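Local coordinates for protein probable endonuclease 4 (Thermotoga maritima, PDB 4HNO) that probably repairs DNA as a metal-dependent endonuclease, cleaving the phosphodiester backbone at apurinic or apyrimidinic sites to leave a 3'-hydroxyl and a 5'-terminal sugar phosphate, at residues Ala9-Ser14 / Asp18-Asp23; Lys54-Met59 / Ile64-Ala69; Glu99-Arg102 / Tyr108-Ile111; Arg130-Val135 / Ile144-Val149; Lys215-Asn220 / Ala247-Phe252. One frame throughout, in Å; residues are numbered along the deposited sequence.

In the fold
All five contacts belong to one TIM barrel, whose strands carry the metal site at their C-terminal ends. Contacts 1 and 2 lie side by side, centres 11 Å apart, where helix 20-26 leans on helix 49-61. Contact 2 reaches contact 3 through Glu67 and Tyr108, and contacts 3 and 4, also 11 Å apart, share hydrogen-bonded neighbouring strands. Contact 5 lies across the chain's centre from contacts 3 and 4, its centre about 23 Å from the centre of each. Contacts 4 and 5 converge on the same manganese and its water: Glu147 OE1 and His218 ND1, 3.1 Å apart, both bind it. Contact 1 stays farther out, the Met11 side chain about 14 Å from that ion.

Contact 1 of 5, residues Ala9-Ser14 / Asp18-Asp23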
# COMPACT_ATOMS: atom_id res chain seq x y z
N ALA A 9 -3.45 -2.94 10.05
CA ALA A 9 -4.26 -3.52 9.01
C ALA A 9 -5.00 -2.43 8.24
O ALA A 9 -5.05 -1.27 8.67
CB ALA A 9 -5.28 -4.49 9.60
N HIS A 10 -5.55 -2.82 7.11
CA HIS A 10 -6.54 -2.01 6.43
C HIS A 10 -7.80 -2.01 7.29
O HIS A 10 -8.31 -3.06 7.66
CB HIS A 10 -6.82 -2.56 5.04
CG HIS A 10 -7.63 -1.61 4.25
ND1 HIS A 10 -7.07 -0.67 3.43
CD2 HIS A 10 -8.95 -1.33 4.31
CE1 HIS A 10 -8.02 0.10 2.95
NE2 HIS A 10 -9.17 -0.28 3.46
N MET A 11 -8.26 -0.81 7.64
CA MET A 11 -9.33 -0.63 8.60
C MET A 11 -10.56 -0.04 7.95
O MET A 11 -10.44 0.84 7.10
CB MET A 11 -8.89 0.34 9.71
CG MET A 11 -7.61 -0.05 10.41
SD MET A 11 -7.64 -1.64 11.25
CE MET A 11 -8.73 -1.22 12.64
N PRO A 12 -11.75 -0.44 8.40
CA PRO A 12 -12.97 0.13 7.84
C PRO A 12 -13.21 1.56 8.32
O PRO A 12 -12.93 1.93 9.46
CB PRO A 12 -14.06 -0.80 8.37
CG PRO A 12 -13.48 -1.37 9.61
CD PRO A 12 -12.02 -1.50 9.37
N ILE A 13 -13.77 2.37 7.43
CA ILE A 13 -14.09 3.76 7.74
C ILE A 13 -15.59 4.03 7.85
O ILE A 13 -15.99 5.16 8.08
CB ILE A 13 -13.49 4.73 6.68
CG1 ILE A 13 -14.05 4.43 5.29
CG2 ILE A 13 -11.98 4.68 6.72
CD1 ILE A 13 -13.72 5.49 4.27
N SER A 14 -16.42 3.01 7.67
CA SER A 14 -17.86 3.22 7.53
C SER A 14 -18.50 3.83 8.78
O SER A 14 -19.53 4.50 8.67
CB SER A 14 -18.57 1.92 7.15
OG SER A 14 -18.41 0.94 8.17
N ASP A 18 -12.76 8.76 12.62
CA ASP A 18 -12.31 8.93 13.98
C ASP A 18 -12.33 7.65 14.81
O ASP A 18 -11.69 7.63 15.85
CB ASP A 18 -13.12 10.00 14.69
CG ASP A 18 -14.57 9.67 14.70
OD1 ASP A 18 -15.23 9.99 13.69
OD2 ASP A 18 -15.03 9.04 15.66
N ARG A 19 -13.00 6.59 14.35
CA ARG A 19 -12.98 5.31 15.04
C ARG A 19 -11.70 4.52 14.79
O ARG A 19 -11.37 3.59 15.54
CB ARG A 19 -14.21 4.49 14.64
CG ARG A 19 -15.54 5.18 14.92
CD ARG A 19 -15.83 5.28 16.41
NE ARG A 19 -17.13 5.89 16.68
CZ ARG A 19 -18.28 5.22 16.71
NH1 ARG A 19 -18.30 3.92 16.49
NH2 ARG A 19 -19.41 5.86 16.97
N VAL A 20 -10.97 4.88 13.73
CA VAL A 20 -9.85 4.08 13.27
C VAL A 20 -8.70 3.99 14.28
O VAL A 20 -8.18 2.90 14.48
CB VAL A 20 -9.41 4.53 11.86
CG1 VAL A 20 -8.13 3.79 11.45
CG2 VAL A 20 -10.53 4.27 10.86
N PRO A 21 -8.33 5.09 14.96
CA PRO A 21 -7.23 4.94 15.92
C PRO A 21 -7.55 3.95 17.06
O PRO A 21 -6.73 3.10 17.37
CB PRO A 21 -7.01 6.38 16.41
CG PRO A 21 -7.41 7.21 15.20
CD PRO A 21 -8.64 6.50 14.69
N GLN A 22 -8.73 4.06 17.65
CA GLN A 22 -9.11 3.12 18.71
C GLN A 22 -9.22 1.69 18.16
O GLN A 22 -8.80 0.74 18.82
CB GLN A 22 -10.45 3.52 19.33
CG GLN A 22 -10.95 2.55 20.39
CD GLN A 22 -10.17 2.63 21.68
OE1 GLN A 22 -10.41 3.52 22.48
NE2 GLN A 22 -9.23 1.73 21.87
N ASP A 23 -9.80 1.54 16.98
CA ASP A 23 -9.94 0.21 16.40
C ASP A 23 -8.55 -0.41 16.16
O ASP A 23 -8.36 -1.61 16.36
CB ASP A 23 -10.71 0.26 15.09
CG ASP A 23 -12.17 0.62 15.24
OD1 ASP A 23 -12.71 0.56 16.36
OD2 ASP A 23 -12.79 0.98 14.21
O HOH W 1 -11.65 0.70 11.80
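Met11 reaches over to helix 20-26 and lands on Val20 and Asp23. Its CB starts 3.9 Å from Val20 CG1, and the next atom, CG, stays against that same methyl. Beyond CB the chain curls, bent at both chi2 (-60°) and chi3 (-72°), and CE comes down on the backbone side of Asp23, 3.5 Å from Asp23 CB and 3.6 Å from Asp23 C. The methyl is thus pressed closely onto the root of an acidic residue, well short of its carboxylate. The helix follows strand 7-10 after a short connection and leads on to strand 31-34, which makes this the opening beta-alpha-beta unit of the TIM barrel. Phe32 of that next strand touches both Met11 and Val20, closing the hydrophobic layer between helix and sheet. Val20 uses its two branches separately. With CG1 anti to the backbone N and turned to Met11, CG2 is left to meet the chain farther on, 3.6 Å from Pro12 O and more loosely against Ile13 CG2. Pro12 O also faces a water that donates to it over 2.9 Å and to Asp23 OD2 over 2.7 Å. That single molecule spans the gap between the connection and the helix, which have no direct hydrogen bond to each other here, while Asn268 of helix 268-284 packs against Met11, Pro12 and Asp23.

Contact 2 of 5, residues Lys54-Met59 / Ile64-Ala69; sequences KFKREM and IDWENA
Met59 is the bump of this contact, and Trp66, Ile64 and Ala69 form the hollow that takes it. Its methyl, CE, lies over the centre of the Trp66 six-membered ring, 3.6 Å from the centroid and only 8° off the ring normal, a well-centred CH-pi contact. SD stands farther off above the same face, 4.8 Å from that centroid, so the Met-aromatic contact is made mainly through the methyl. CB and CG run along the indole, CB 3.6 Å from Trp66 CZ2, and bends at chi2 and chi3 (both -74°) then bring CE over the ring. On its other flanks CE touches Ile64 CG2 at 3.7 Å and, more loosely, Ala69 CB. Phe55 adds a second shoulder: its CE2 meets Trp66 CH2 at 3.7 Å with the ring planes nearly perpendicular, while Met59 CG lies over one Phe55 face toward its rim. The methylene CG of Lys56 fills in beside the far end of the indole. The backbone closes the turn as well. Ile64 N donates to Met59 O over 3.1 Å at 151°, in the carbonyl plane, and a water spans Met59 O and Ile64 O. Helix 49-61 is thus fastened to the connection that follows it, which enters the barrel at strand 69-72. Phe32 of strand 31-34 packs against Phe55, Met59 and Ala69 from the sheet, and Pro21 of helix 20-26 touches Met59 from the neighbouring helix.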
# COMPACT_ATOMS: atom_id res chain seq x y z
N LYS A 54 -12.09 15.45 14.70
CA LYS A 54 -12.26 14.32 15.60
C LYS A 54 -11.22 13.23 15.29
O LYS A 54 -10.69 12.60 16.19
CB LYS A 54 -13.68 13.77 15.53
CG LYS A 54 -13.99 12.84 16.66
CD LYS A 54 -15.47 12.57 16.79
CE LYS A 54 -15.75 11.57 17.91
NZ LYS A 54 -17.20 11.24 18.01
N PHE A 55 -10.98 13.00 14.01
CA PHE A 55 -9.94 12.05 13.61
C PHE A 55 -8.58 12.44 14.17
O PHE A 55 -7.89 11.62 14.77
CB PHE A 55 -9.90 11.95 12.08
CG PHE A 55 -8.75 11.13 11.57
CD1 PHE A 55 -8.72 9.76 11.73
CD2 PHE A 55 -7.70 11.74 10.93
CE1 PHE A 55 -7.66 9.02 11.26
CE2 PHE A 55 -6.64 11.00 10.47
CZ PHE A 55 -6.62 9.65 10.63
N LYS A 56 -8.21 13.71 14.01
CA LYS A 56 -6.93 14.16 14.53
C LYS A 56 -6.88 14.05 16.05
O LYS A 56 -5.84 13.71 16.62
CB LYS A 56 -6.66 15.60 14.11
CG LYS A 56 -6.40 15.73 12.62
CD LYS A 56 -6.37 17.17 12.19
CE LYS A 56 -6.10 17.26 10.70
NZ LYS A 56 -6.14 18.66 10.29
N ARG A 57 -7.99 14.33 16.72
CA ARG A 57 -8.05 14.23 18.17
C ARG A 57 -7.79 12.80 18.62
O ARG A 57 -7.03 12.55 19.55
CB ARG A 57 -9.40 14.72 18.65
CG ARG A 57 -9.45 14.88 20.15
CD ARG A 57 -10.68 15.55 20.60
NE ARG A 57 -11.91 14.81 20.36
CZ ARG A 57 -12.94 15.25 19.63
NH1 ARG A 57 -12.88 16.41 18.99
NH2 ARG A 57 -14.02 14.50 19.51
N GLU A 58 -8.43 11.85 17.95
CA GLU A 58 -8.26 10.44 18.28
C GLU A 58 -6.86 9.93 17.95
O GLU A 58 -6.32 9.10 18.67
CB GLU A 58 -9.34 9.64 17.59
CG GLU A 58 -10.72 9.85 18.19
CD GLU A 58 -10.87 9.22 19.57
OE1 GLU A 58 -10.38 8.09 19.78
OE2 GLU A 58 -11.48 9.85 20.45
N MET A 59 -6.27 10.43 16.86
CA MET A 59 -4.89 10.11 16.55
C MET A 59 -3.98 10.54 17.69
O MET A 59 -3.05 9.81 18.08
CB MET A 59 -4.45 10.79 15.25
CG MET A 59 -5.04 10.18 14.01
SD MET A 59 -4.30 8.59 13.57
CE MET A 59 -2.72 9.14 12.93
N ILE A 64 -0.91 7.60 17.81
CA ILE A 64 -0.52 6.98 16.55
C ILE A 64 0.49 7.85 15.81
O ILE A 64 0.26 9.03 15.60
CB ILE A 64 -1.73 6.78 15.64
CG1 ILE A 64 -2.85 6.03 16.35
CG2 ILE A 64 -1.33 6.06 14.36
CD1 ILE A 64 -2.50 4.67 16.79
N ASP A 65 1.59 7.25 15.40
CA ASP A 65 2.62 7.93 14.64
C ASP A 65 2.07 8.22 13.23
O ASP A 65 1.63 7.30 12.53
CB ASP A 65 3.83 6.99 14.59
CG ASP A 65 5.08 7.62 13.99
OD1 ASP A 65 6.19 7.12 14.31
OD2 ASP A 65 4.99 8.53 13.15
N TRP A 66 2.08 9.48 12.83
CA TRP A 66 1.58 9.86 11.52
C TRP A 66 2.39 9.26 10.36
O TRP A 66 1.91 9.23 9.24
CB TRP A 66 1.51 11.37 11.41
CG TRP A 66 0.40 11.95 12.23
CD1 TRP A 66 0.46 12.39 13.51
CD2 TRP A 66 -0.96 12.15 11.81
NE1 TRP A 66 -0.77 12.84 13.93
CE2 TRP A 66 -1.65 12.72 12.89
CE3 TRP A 66 -1.64 11.92 10.62
CZ2 TRP A 66 -2.99 13.06 12.82
CZ3 TRP A 66 -2.98 12.26 10.54
CH2 TRP A 66 -3.63 12.84 11.63
N GLU A 67 3.60 8.76 10.62
CA GLU A 67 4.34 8.05 9.57
C GLU A 67 3.84 6.63 9.36
O GLU A 67 4.32 5.94 8.48
CB GLU A 67 5.82 8.01 9.89
CG GLU A 67 6.49 9.33 9.68
CD GLU A 67 6.39 9.79 8.25
OE1 GLU A 67 6.85 9.04 7.35
OE2 GLU A 67 5.82 10.87 8.02
N ASN A 68 2.88 6.22 10.18
CA ASN A 68 2.35 4.87 10.14
C ASN A 68 0.88 4.81 9.70
O ASN A 68 0.25 3.77 9.87
CB ASN A 68 2.45 4.20 11.52
CG ASN A 68 3.88 4.10 12.06
OD1 ASN A 68 4.88 4.48 11.44
ND2 ASN A 68 3.96 3.56 13.27
N ALA A 69 0.38 5.91 9.15
CA ALA A 69 -1.02 6.03 8.75
C ALA A 69 -1.07 6.31 7.26
O ALA A 69 -0.42 7.24 6.77
CB ALA A 69 -1.70 7.16 9.54
O HOH W 2 -0.53 10.96 17.31

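Contact 3 of 5, residues Glu99-Arg102 / Tyr108-Ile111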
# COMPACT_ATOMS: atom_id res chain seq x y z
N GLU A 99 -6.57 15.66 -1.57
CA GLU A 99 -7.13 16.67 -0.71
C GLU A 99 -7.83 16.09 0.51
O GLU A 99 -7.80 16.71 1.58
CB GLU A 99 -7.99 17.61 -1.53
CG GLU A 99 -7.10 18.45 -2.52
CD GLU A 99 -6.01 19.31 -1.80
OE1 GLU A 99 -6.39 20.09 -0.89
OE2 GLU A 99 -4.81 19.22 -2.11
N ILE A 100 -8.44 14.92 0.40
CA ILE A 100 -8.97 14.23 1.56
C ILE A 100 -7.84 13.91 2.53
O ILE A 100 -7.95 14.16 3.74
CB ILE A 100 -9.73 12.94 1.15
CG1 ILE A 100 -11.02 13.28 0.41
CG2 ILE A 100 -10.00 12.08 2.37
CD1 ILE A 100 -11.63 12.14 -0.36
N CYS A 101 -6.76 13.33 2.01
CA CYS A 101 -5.61 13.05 2.87
C CYS A 101 -5.14 14.31 3.56
O CYS A 101 -4.89 14.32 4.76
CB CYS A 101 -4.47 12.45 2.05
SG CYS A 101 -4.75 10.79 1.45
N ARG A 102 -4.99 15.38 2.79
CA ARG A 102 -4.47 16.63 3.34
C ARG A 102 -5.39 17.14 4.45
O ARG A 102 -4.91 17.62 5.47
CB ARG A 102 -4.31 17.64 2.18
CG ARG A 102 -3.72 18.99 2.51
CD ARG A 102 -2.19 19.07 2.67
NE ARG A 102 -1.76 18.44 3.90
CZ ARG A 102 -1.83 19.02 5.09
NH1 ARG A 102 -1.41 18.35 6.16
NH2 ARG A 102 -2.29 20.27 5.25
N TYR A 108 0.30 10.00 3.17
CA TYR A 108 0.60 9.02 2.12
C TYR A 108 -0.69 8.52 1.49
O TYR A 108 -1.63 8.14 2.20
CB TYR A 108 1.31 7.81 2.71
CG TYR A 108 2.64 8.12 3.30
CD1 TYR A 108 2.88 8.03 4.65
CD2 TYR A 108 3.67 8.50 2.47
CE1 TYR A 108 4.13 8.34 5.17
CE2 TYR A 108 4.91 8.81 2.97
CZ TYR A 108 5.15 8.73 4.32
OH TYR A 108 6.41 9.06 4.77
N LEU A 109 -0.68 8.45 0.17
CA LEU A 109 -1.79 7.92 -0.62
C LEU A 109 -1.22 6.86 -1.55
O LEU A 109 -0.44 7.17 -2.46
CB LEU A 109 -2.46 9.05 -1.42
CG LEU A 109 -3.62 8.61 -2.32
CD1 LEU A 109 -4.75 7.96 -1.54
CD2 LEU A 109 -4.13 9.81 -3.08
N ASN A 110 -1.61 5.62 -1.32
CA ASN A 110 -1.09 4.46 -2.03
C ASN A 110 -1.97 4.11 -3.21
O ASN A 110 -3.18 3.90 -3.04
CB ASN A 110 -1.05 3.30 -1.04
CG ASN A 110 -0.58 2.01 -1.66
OD1 ASN A 110 0.60 1.69 -1.65
ND2 ASN A 110 -1.50 1.27 -2.23
N ILE A 111 -1.37 3.99 -4.39
CA ILE A 111 -2.09 3.65 -5.60
C ILE A 111 -1.47 2.43 -6.29
O ILE A 111 -0.28 2.20 -6.23
CB ILE A 111 -2.11 4.85 -6.61
CG1 ILE A 111 -0.75 5.09 -7.29
CG2 ILE A 111 -2.59 6.14 -5.97
CD1 ILE A 111 -0.82 5.99 -8.52
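Tyr108, whose carbonyl oxygen lies beside the Cys101 sulfur, is held at its other end by a short hydrogen bond between its OH and Glu67 OE1, a carboxylate that a salt bridge to Arg107 holds in turn. Strand 108-115 closes the beta-alpha-beta unit of strand 69-72 and helix 84-104, one of the repeating crossovers of the TIM barrel, and the contact is where the last turns of that helix pack back on the start of the strand. It is small and made almost wholly by one sulfur. Cys101 points at the strand, and with SG anti to its own carbonyl carbon (chi1 -70°) the thiol sits 4.1 Å from both Leu109 CB and Leu109 CD1, alongside the leucine. Cys101 SG is also 4.2 Å from Tyr108 O, which is van der Waals contact and nothing more. Leu109 also touches Leu94, Glu97 and Val98 of the same helix, and Cys71 of strand 69-72 touches both Cys101 and Leu109. Tyr108 and Asn110, on either side of Leu109 in the sequence, send their side chains to the opposite face of the strand, into the barrel. On one side the strand pairs with strand 143-147, through Leu109 and Leu145; on the other it pairs with strand 69-72. Toward the metals, Asn110 acts from the second shell, its OD1 hydrogen-bonded to Thr179 OG1 and its ND2 to Glu147 OE2, the oxygen that binds zinc.

Contact 4 of 5, residues Arg130-Val135 / Ile144-Val149. With MN (manganese (II) ion), chain E; ZN (zinc ion), chain B.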
# COMPACT_ATOMS: atom_id res chain seq x y z
N ARG A 130 1.98 11.29 -16.75
CA ARG A 130 1.25 12.51 -17.06
C ARG A 130 0.19 12.76 -15.98
O ARG A 130 -0.01 13.89 -15.55
CB ARG A 130 0.62 12.39 -18.46
CG ARG A 130 -0.03 13.64 -18.96
CD ARG A 130 -0.58 13.48 -20.37
NE ARG A 130 -1.05 14.76 -20.87
CZ ARG A 130 -1.40 15.02 -22.12
NH1 ARG A 130 -1.35 14.08 -23.04
NH2 ARG A 130 -1.81 16.24 -22.44
N GLY A 131 -0.51 11.71 -15.58
CA GLY A 131 -1.53 11.84 -14.56
C GLY A 131 -0.97 12.21 -13.20
O GLY A 131 -1.51 13.10 -12.52
N LEU A 132 0.11 11.55 -12.80
CA LEU A 132 0.76 11.90 -11.55
C LEU A 132 1.26 13.33 -11.57
O LEU A 132 1.15 14.03 -10.56
CB LEU A 132 1.90 10.95 -11.25
CG LEU A 132 1.49 9.53 -10.88
CD1 LEU A 132 2.72 8.65 -10.75
CD2 LEU A 132 0.66 9.51 -9.60
N ASN A 133 1.78 13.79 -12.70
CA ASN A 133 2.20 15.18 -12.76
C ASN A 133 1.01 16.12 -12.58
O ASN A 133 1.12 17.12 -11.87
CB ASN A 133 2.91 15.48 -14.08
CG ASN A 133 4.33 14.99 -14.12
OD1 ASN A 133 4.99 14.86 -13.09
ND2 ASN A 133 4.81 14.74 -15.33
N GLU A 134 -0.12 15.83 -13.21
CA GLU A 134 -1.27 16.70 -13.05
C GLU A 134 -1.72 16.73 -11.60
O GLU A 134 -2.10 17.79 -11.08
CB GLU A 134 -2.42 16.27 -13.95
CG GLU A 134 -2.17 16.53 -15.38
CD GLU A 134 -1.76 17.97 -15.63
OE1 GLU A 134 -2.52 18.88 -15.23
OE2 GLU A 134 -0.66 18.20 -16.19
N VAL A 135 -1.68 15.60 -10.92
CA VAL A 135 -2.10 15.56 -9.52
C VAL A 135 -1.09 16.26 -8.62
O VAL A 135 -1.44 17.14 -7.83
CB VAL A 135 -2.33 14.12 -9.07
CG1 VAL A 135 -2.60 14.03 -7.59
CG2 VAL A 135 -3.47 13.48 -9.88
N ILE A 144 2.56 10.26 -2.89
CA ILE A 144 1.90 9.13 -3.52
C ILE A 144 2.83 7.93 -3.46
O ILE A 144 4.01 8.03 -3.82
CB ILE A 144 1.50 9.48 -4.95
CG1 ILE A 144 0.38 10.54 -4.89
CG2 ILE A 144 1.03 8.23 -5.70
CD1 ILE A 144 -0.09 11.10 -6.19
N LEU A 145 2.30 6.81 -2.99
CA LEU A 145 3.04 5.55 -2.96
C LEU A 145 2.58 4.70 -4.14
O LEU A 145 1.38 4.50 -4.33
CB LEU A 145 2.79 4.79 -1.66
CG LEU A 145 3.09 5.59 -0.39
CD1 LEU A 145 2.81 4.75 0.85
CD2 LEU A 145 4.52 6.08 -0.39
N LEU A 146 3.54 4.21 -4.92
CA LEU A 146 3.26 3.25 -5.97
C LEU A 146 3.42 1.86 -5.38
O LEU A 146 4.49 1.53 -4.85
CB LEU A 146 4.22 3.41 -7.13
CG LEU A 146 4.31 4.79 -7.75
CD1 LEU A 146 5.36 4.80 -8.85
CD2 LEU A 146 2.97 5.26 -8.26
N GLU A 147 2.37 1.05 -5.49
CA GLU A 147 2.37 -0.31 -4.99
C GLU A 147 2.62 -1.28 -6.13
O GLU A 147 2.03 -1.16 -7.20
CB GLU A 147 1.01 -0.59 -4.35
CG GLU A 147 0.93 -1.95 -3.71
CD GLU A 147 -0.45 -2.36 -3.28
OE1 GLU A 147 -0.66 -3.57 -3.07
OE2 GLU A 147 -1.32 -1.47 -3.11
N ASN A 148 3.46 -2.29 -5.89
CA ASN A 148 3.57 -3.36 -6.86
C ASN A 148 2.30 -4.21 -6.88
O ASN A 148 1.61 -4.35 -5.86
CB ASN A 148 4.79 -4.24 -6.62
CG ASN A 148 4.70 -4.97 -5.30
OD1 ASN A 148 4.60 -4.33 -4.26
ND2 ASN A 148 4.78 -6.30 -5.33
N VAL A 149 2.01 -4.77 -8.05
CA VAL A 149 0.77 -5.47 -8.33
C VAL A 149 1.09 -6.82 -8.97
O VAL A 149 2.24 -7.16 -9.23
CB VAL A 149 -0.16 -4.62 -9.22
CG1 VAL A 149 -0.60 -3.37 -8.46
CG2 VAL A 149 0.49 -4.28 -10.55
MN MN E . -1.72 -4.37 -1.38
ZN ZN B . -3.25 -2.06 -3.15
O HOH W 3 -3.38 -3.66 -2.11
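Leu132 and Ile144 bury the most surface here, and they meet through their ends: Leu132 CD2 lies 3.8 Å from Ile144 CD1, the two side chains passing at a slant. CD2 also leans on Ile144 CG2, so one leucine methyl rests against both branches of the isoleucine. The other leucine methyl, CD1, reaches farther along the strand to Leu146 CD2 at 4.2 Å. Ile144 CD1, extended by a chi2 of 175°, has a second helix partner in Val135 CG1, 4.1 Å away and coming in at about a right angle. The helix and strand segments run nearly antiparallel at 160°, their axes 11.8 Å apart. They are the second half of the beta-alpha-beta unit of strand 108-115, helix 121-136 and strand 143-147 in the TIM barrel, with Ile166 of helix 160-169 touching Leu132 and Leu146 from the next helix. Beyond this apolar layer the strand turns Glu147 to the interior, where its extended chain carries the carboxylate between two metals. OE2 binds zinc at 2.0 Å, beside His72 and His112, while OE1 binds manganese at 2.1 Å with Asp181, His218 and Glu263. One water, 1.9 Å from each ion, forms a second bridge between them.

Contact 5 of 5, residues Lys215-Asn220 / Ala247-Phe252; sequences KMIHLN and AVFFSF. With MN (manganese (II) ion), chain E.
One methyl, Leu219 CD1, sits at the edges of two consecutive phenylalanine rings, near the plane of each: it is 3.9 Å from Phe249 CE2 and also 3.9 Å from Phe250 CE1. This is the outer side of a TIM-barrel strand, 214-222, packing against helix 242-250, which lies on the way to the next parallel strand, 260-262. The phenylalanines reach the leucine differently. Phe249 points at the strand, its CG anti to the backbone N (chi1 -173°), and slides past Leu219 in the opposite direction. Phe250 comes in at about a right angle, its ring bringing CE1 and CZ near Leu219 CD2 as well, while Trp260 stacks on it. Two residues back along the strand, Ile217 meets the far end of the Phe249 ring, its CD1 4.1 Å from Phe249 CZ and its CG2 against CE2. Val278 of helix 268-284 touches both Leu219 and Phe250, extending the apolar layer to that helix. Between Ile217 and Leu219, His218 faces the barrel interior instead. Its NE2 is hydrogen-bonded to Gln33 OE1, which fixes the turn of the imidazole, and its ND1 binds manganese at 2.2 Å.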
# COMPACT_ATOMS: atom_id res chain seq x y z
N LYS A 215 8.02 2.89 2.02
CA LYS A 215 7.26 3.49 3.11
C LYS A 215 6.26 2.57 3.78
O LYS A 215 5.85 2.83 4.91
CB LYS A 215 6.51 4.73 2.60
CG LYS A 215 7.41 5.85 2.10
CD LYS A 215 8.34 6.39 3.17
CE LYS A 215 9.18 7.51 2.61
NZ LYS A 215 10.16 8.01 3.60
N MET A 216 5.86 1.50 3.10
CA MET A 216 4.85 0.59 3.62
C MET A 216 5.09 -0.77 3.00
O MET A 216 5.46 -0.87 1.83
CB MET A 216 3.45 1.09 3.28
CG MET A 216 2.32 0.12 3.64
SD MET A 216 0.67 0.85 3.68
CE MET A 216 0.59 1.76 2.14
N ILE A 217 4.83 -1.81 3.78
CA ILE A 217 4.71 -3.18 3.28
C ILE A 217 3.27 -3.60 3.50
O ILE A 217 2.73 -3.44 4.60
CB ILE A 217 5.69 -4.10 4.01
CG1 ILE A 217 7.12 -3.77 3.58
CG2 ILE A 217 5.36 -5.58 3.74
CD1 ILE A 217 8.18 -4.34 4.48
N HIS A 218 2.65 -4.13 2.44
CA HIS A 218 1.38 -4.80 2.58
C HIS A 218 1.70 -6.27 2.86
O HIS A 218 2.27 -6.96 2.01
CB HIS A 218 0.51 -4.67 1.35
CG HIS A 218 -0.06 -3.31 1.15
ND1 HIS A 218 -0.65 -2.94 -0.04
CD2 HIS A 218 -0.17 -2.27 2.01
CE1 HIS A 218 -1.10 -1.71 0.12
NE2 HIS A 218 -0.82 -1.28 1.34
N LEU A 219 1.38 -6.70 4.07
CA LEU A 219 1.76 -8.00 4.58
C LEU A 219 0.60 -8.95 4.35
O LEU A 219 -0.37 -9.00 5.10
CB LEU A 219 2.11 -7.88 6.07
CG LEU A 219 2.92 -9.07 6.55
CD1 LEU A 219 4.38 -8.97 6.09
CD2 LEU A 219 2.84 -9.22 8.06
N ASN A 220 0.72 -9.70 3.26
CA ASN A 220 -0.32 -10.61 2.79
C ASN A 220 0.31 -11.96 2.45
O ASN A 220 1.28 -12.02 1.71
CB ASN A 220 -0.94 -10.07 1.50
CG ASN A 220 -1.68 -8.76 1.71
OD1 ASN A 220 -2.45 -8.64 2.67
ND2 ASN A 220 -1.46 -7.81 0.82
N ALA A 247 8.90 -15.92 8.50
CA ALA A 247 10.00 -15.85 9.45
C ALA A 247 11.28 -15.36 8.77
O ALA A 247 12.01 -14.59 9.35
CB ALA A 247 10.22 -17.20 10.11
N VAL A 248 11.55 -15.83 7.56
CA VAL A 248 12.70 -15.35 6.81
C VAL A 248 12.58 -13.85 6.53
O VAL A 248 13.48 -13.06 6.81
CB VAL A 248 12.86 -16.14 5.50
CG1 VAL A 248 13.92 -15.52 4.62
CG2 VAL A 248 13.20 -17.60 5.80
N PHE A 249 11.44 -13.43 6.01
CA PHE A 249 11.21 -12.02 5.68
C PHE A 249 11.36 -11.13 6.90
O PHE A 249 12.02 -10.10 6.83
CB PHE A 249 9.81 -11.93 5.10
CG PHE A 249 9.42 -10.59 4.54
CD1 PHE A 249 10.08 -10.06 3.44
CD2 PHE A 249 8.31 -9.93 5.02
CE1 PHE A 249 9.66 -8.87 2.87
CE2 PHE A 249 7.89 -8.75 4.44
CZ PHE A 249 8.56 -8.23 3.36
N PHE A 250 10.78 -11.54 8.02
CA PHE A 250 10.78 -10.74 9.23
C PHE A 250 12.17 -10.59 9.84
O PHE A 250 12.40 -9.70 10.65
CB PHE A 250 9.91 -11.37 10.31
CG PHE A 250 8.43 -11.44 10.00
CD1 PHE A 250 7.83 -10.65 9.04
CD2 PHE A 250 7.64 -12.33 10.72
CE1 PHE A 250 6.46 -10.74 8.83
CE2 PHE A 250 6.29 -12.42 10.50
CZ PHE A 250 5.70 -11.63 9.56
N SER A 251 13.08 -11.49 9.48
CA SER A 251 14.39 -11.52 10.11
C SER A 251 15.29 -10.36 9.67
O SER A 251 16.29 -10.09 10.32
CB SER A 251 15.09 -12.86 9.85
OG SER A 251 15.55 -12.97 8.52
N PHE A 252 14.92 -9.68 8.59
CA PHE A 252 15.72 -8.57 8.09
C PHE A 252 15.34 -7.28 8.78
O PHE A 252 14.19 -6.87 8.77
CB PHE A 252 15.53 -8.44 6.58
CG PHE A 252 16.24 -9.51 5.81
CD1 PHE A 252 15.69 -10.78 5.71
CD2 PHE A 252 17.46 -9.26 5.22
CE1 PHE A 252 16.36 -11.78 5.02
CE2 PHE A 252 18.12 -10.25 4.53
CZ PHE A 252 17.57 -11.51 4.43
MN MN E . -1.72 -4.37 -1.38
O HOH W 3 -3.38 -3.66 -2.11